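Local coordinates for uncharacterized protein (PDB 4FMR) that probably binds DNA through an HU/IHF-like domain joined to an immunoglobulin-like domain, and probably pairs with a second copy of itself, at the interface of chains A and B. Coordinates in Å, arbitrary orientation; residue numbers count along the deposited sequence, not the author numbering. Chains: chain A/B, uncharacterized hypothetical protein.

Contact 1: the interface of chains A and B. Residues chain A 22-25; chain B 88-90.
B:Ala90 packs its methyl group over the face of the A:Phe25 ring, CB 4.0 Å from the ring centroid, and its backbone bonds to the same strand two residues earlier, at A:Lys23. The nearest ring atom is the outer carbon: CZ of A:Phe25 stands 3.5 Å from CB of B:Ala90. A chi1 of -57° puts CG of A:Phe25 anti to its carbonyl carbon and swings the ring towards the loop, and the turn about CB-CG (chi2 -78°) shows its face to the methyl group, which CB of A:Lys23 also touches. This is the dense part of the patch, where strand 23-27 of chain A meets a loop segment of chain B in a short antiparallel beta bridge, A:Ile24 facing B:Val89. A direct hydrogen bond ties the backbones, from N of B:Ala90 to O of A:Lys23 at 2.9 Å. It is almost straight at the hydrogen (174°), although the donor sits above the carbonyl plane. Equally close but chemically mismatched is A:Asp22, whose carboxylate crosses the fork of B:Val89 at about a right angle and meets its two methyl groups: OD2 of A:Asp22 faces CG2 of B:Val89 at 3.4 Å, while OD1 lies against CG1.

To either side of the direct bond the backbones stand farther apart and water fills in. Water 1 links N of A:Phe25 to the carbonyl of B:Gly88, and water 2 links N of A:Lys23 to O of B:Ala90, so the bridge is extended by solvent at both ends. On this looser side the side chain of A:Ile24 makes a distant approach, its CG2 staying 4.1 Å from O of B:Gly88.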
# COMPACT_ATOMS: atom_id res chain seq x y z
N ASP A 22 8.59 -20.74 11.70
CA ASP A 22 8.59 -19.65 12.68
C ASP A 22 7.20 -19.32 13.24
O ASP A 22 6.19 -19.58 12.58
CB ASP A 22 9.08 -18.36 11.98
CG ASP A 22 10.57 -18.13 11.91
OD1 ASP A 22 11.25 -18.30 12.94
OD2 ASP A 22 11.04 -17.64 10.84
N LYS A 23 7.15 -18.64 14.41
CA LYS A 23 5.94 -18.03 14.95
C LYS A 23 5.95 -16.57 14.51
O LYS A 23 7.01 -15.95 14.45
CB LYS A 23 5.81 -18.16 16.49
CG LYS A 23 5.46 -19.55 17.01
CD LYS A 23 4.01 -19.92 16.79
CE LYS A 23 3.70 -21.30 17.32
NZ LYS A 23 2.33 -21.73 16.93
N ILE A 24 4.77 -16.02 14.19
CA ILE A 24 4.60 -14.63 13.78
C ILE A 24 3.35 -14.06 14.43
O ILE A 24 2.44 -14.81 14.83
CB ILE A 24 4.58 -14.42 12.23
CG1 ILE A 24 3.55 -15.33 11.53
CG2 ILE A 24 6.00 -14.58 11.60
CD1 ILE A 24 2.74 -14.64 10.60
N PHE A 25 3.29 -12.73 14.54
CA PHE A 25 2.14 -12.08 15.13
C PHE A 25 1.08 -11.83 14.08
O PHE A 25 1.38 -11.43 12.95
CB PHE A 25 2.54 -10.77 15.81
CG PHE A 25 3.60 -10.98 16.86
CD1 PHE A 25 3.26 -11.49 18.11
CD2 PHE A 25 4.93 -10.71 16.59
CE1 PHE A 25 4.25 -11.72 19.07
CE2 PHE A 25 5.92 -10.93 17.55
CZ PHE A 25 5.57 -11.42 18.79
N GLY B 88 8.68 -9.18 11.49
CA GLY B 88 9.57 -9.99 12.30
C GLY B 88 8.93 -11.18 12.97
O GLY B 88 7.71 -11.23 13.16
N VAL B 89 9.79 -12.11 13.35
CA VAL B 89 9.51 -13.37 14.04
C VAL B 89 9.17 -13.12 15.52
O VAL B 89 9.75 -12.22 16.15
CB VAL B 89 10.79 -14.28 13.90
CG1 VAL B 89 10.69 -15.56 14.72
CG2 VAL B 89 11.09 -14.60 12.44
N ALA B 90 8.28 -13.96 16.09
CA ALA B 90 8.00 -13.98 17.51
C ALA B 90 9.12 -14.77 18.25
O ALA B 90 9.22 -16.00 18.11
CB ALA B 90 6.63 -14.59 17.77
O HOH W 1 5.14 -11.04 12.94
O HOH W 2 9.29 -18.40 16.69

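Contact 2: the interface of chains A and B. Residues chain A 61, 65, 75-77; chain B 34-35, 38, 62.
B:Ile38, on helix 35-45, pushes its side chain into an apolar recess of chain A lined by A:Met61, A:Val65, A:Val75 and A:Thr77, and hides more surface than any other residue of the patch. Its two branches divide the work. With CG1 of B:Ile38 beside the backbone N (chi1 -69°), CG2 points anti to that N and towards A:Met61, a selenomethionine, whose CG lies 3.7 Å from CG2 of B:Ile38. The other branch runs out nearly straight (chi2 166°) and carries CD1 among three chain A methyl groups. CD1 of B:Ile38 is 3.8 Å from CG1 of A:Val75, with CG2 of A:Val65 and CG2 of A:Thr77 at similar range. The isoleucine thus bridges helix 51-69 and the end of strand 74-76, crossing A:Val75 and A:Thr77 at about a right angle and the helix residues more slantwise.

Outward from this centre, the start of helix 35-45 passes the backbone of A:Asn76. Water 3 joins O of A:Asn76, 2.7 Å away, to N of B:Lys35, while B:Asp34 lies beside the same carbonyl through its CA and CB. A:Thr77 faces two ways: its methyl points to the isoleucine and its hydroxyl to the rim, where water 4 is shared by OG1 of A:Thr77 and OE2 of B:Glu62. The other carboxylate oxygen is engaged within chain B, in a salt bridge from NZ of B:Lys35 to OE1 of B:Glu62 at 2.8 Å. A glutamine in place of B:Glu62 would probably leave the B:Lys35 ammonium without its opposite charge, and the lysine chain less firmly held along the rim. The ammonium meets OE1 of B:Glu62 from above the carboxylate plane, 40° out of it.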
# COMPACT_ATOMS: atom_id res chain seq x y z
N MSE A 61 -12.23 16.27 -1.01
CA MSE A 61 -10.83 15.89 -0.87
C MSE A 61 -10.52 14.61 -1.69
O MSE A 61 -9.46 14.53 -2.30
CB MSE A 61 -10.49 15.68 0.61
CG MSE A 61 -9.01 15.54 0.88
SE MSE A 61 -8.66 14.56 2.50
CE MSE A 61 -9.46 12.80 1.96
N VAL A 65 -7.72 14.34 -4.77
CA VAL A 65 -6.63 13.36 -4.66
C VAL A 65 -6.70 12.35 -5.83
O VAL A 65 -5.66 12.12 -6.46
CB VAL A 65 -6.61 12.67 -3.29
CG1 VAL A 65 -5.61 11.50 -3.26
CG2 VAL A 65 -6.26 13.68 -2.19
N VAL A 75 0.99 12.03 -4.31
CA VAL A 75 0.20 12.78 -3.34
C VAL A 75 0.64 12.42 -1.94
O VAL A 75 0.61 11.24 -1.59
CB VAL A 75 -1.31 12.53 -3.54
CG1 VAL A 75 -2.14 13.21 -2.44
CG2 VAL A 75 -1.76 12.99 -4.93
N ASN A 76 0.96 13.42 -1.13
CA ASN A 76 1.35 13.16 0.25
C ASN A 76 0.39 13.87 1.23
O ASN A 76 0.31 15.10 1.25
CB ASN A 76 2.83 13.60 0.48
CG ASN A 76 3.30 13.53 1.92
OD1 ASN A 76 2.86 12.70 2.72
ND2 ASN A 76 4.23 14.42 2.30
N THR A 77 -0.30 13.09 2.08
CA THR A 77 -1.14 13.61 3.18
C THR A 77 -0.43 13.22 4.49
O THR A 77 0.65 12.62 4.48
CB THR A 77 -2.59 13.06 3.08
OG1 THR A 77 -2.61 11.67 3.46
CG2 THR A 77 -3.20 13.22 1.68
N ASP B 34 0.95 18.17 -1.50
CA ASP B 34 0.76 17.93 -0.08
C ASP B 34 -0.61 18.46 0.33
O ASP B 34 -1.37 18.88 -0.54
CB ASP B 34 1.89 18.58 0.74
CG ASP B 34 2.09 20.08 0.50
OD1 ASP B 34 1.24 20.70 -0.21
OD2 ASP B 34 3.11 20.63 0.97
N LYS B 35 -0.89 18.51 1.64
CA LYS B 35 -2.17 18.95 2.20
C LYS B 35 -2.51 20.38 1.83
O LYS B 35 -3.69 20.66 1.58
CB LYS B 35 -2.20 18.81 3.73
CG LYS B 35 -2.57 17.40 4.15
CD LYS B 35 -2.89 17.27 5.64
CE LYS B 35 -1.70 16.79 6.44
NZ LYS B 35 -2.05 16.56 7.87
N ILE B 38 -3.79 20.37 -1.83
CA ILE B 38 -5.07 19.65 -1.77
C ILE B 38 -6.14 20.60 -1.29
O ILE B 38 -7.15 20.73 -1.96
CB ILE B 38 -4.98 18.36 -0.90
CG1 ILE B 38 -4.08 17.31 -1.56
CG2 ILE B 38 -6.39 17.79 -0.57
CD1 ILE B 38 -3.66 16.17 -0.66
N GLU B 62 -7.84 12.59 10.08
CA GLU B 62 -6.55 11.89 10.24
C GLU B 62 -6.38 11.32 11.66
O GLU B 62 -5.89 10.20 11.80
CB GLU B 62 -5.38 12.82 9.90
CG GLU B 62 -5.40 13.16 8.42
CD GLU B 62 -4.13 13.73 7.81
OE1 GLU B 62 -3.22 14.13 8.57
OE2 GLU B 62 -4.05 13.75 6.56
O HOH W 3 0.90 16.64 3.42
O HOH W 4 -5.27 11.64 4.41

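The C-alpha centres of contacts 1 and 2 lie about 34 Å apart, and the two patches have no residue in common. Contact 1 is built on strand 23-27 and the loop that follows strand 80-87, whereas contact 2 draws on helices 35-45 and 51-69 and strand 74-76. All these elements fall within the HU/IHF-like sequence region. Two-fold symmetry repeats each patch with the chains exchanged, so the copies touch at several separated places. Such a pairing would be compatible with an HU-like dimer, although the structure alone does not establish the state in solution or how DNA would be bound.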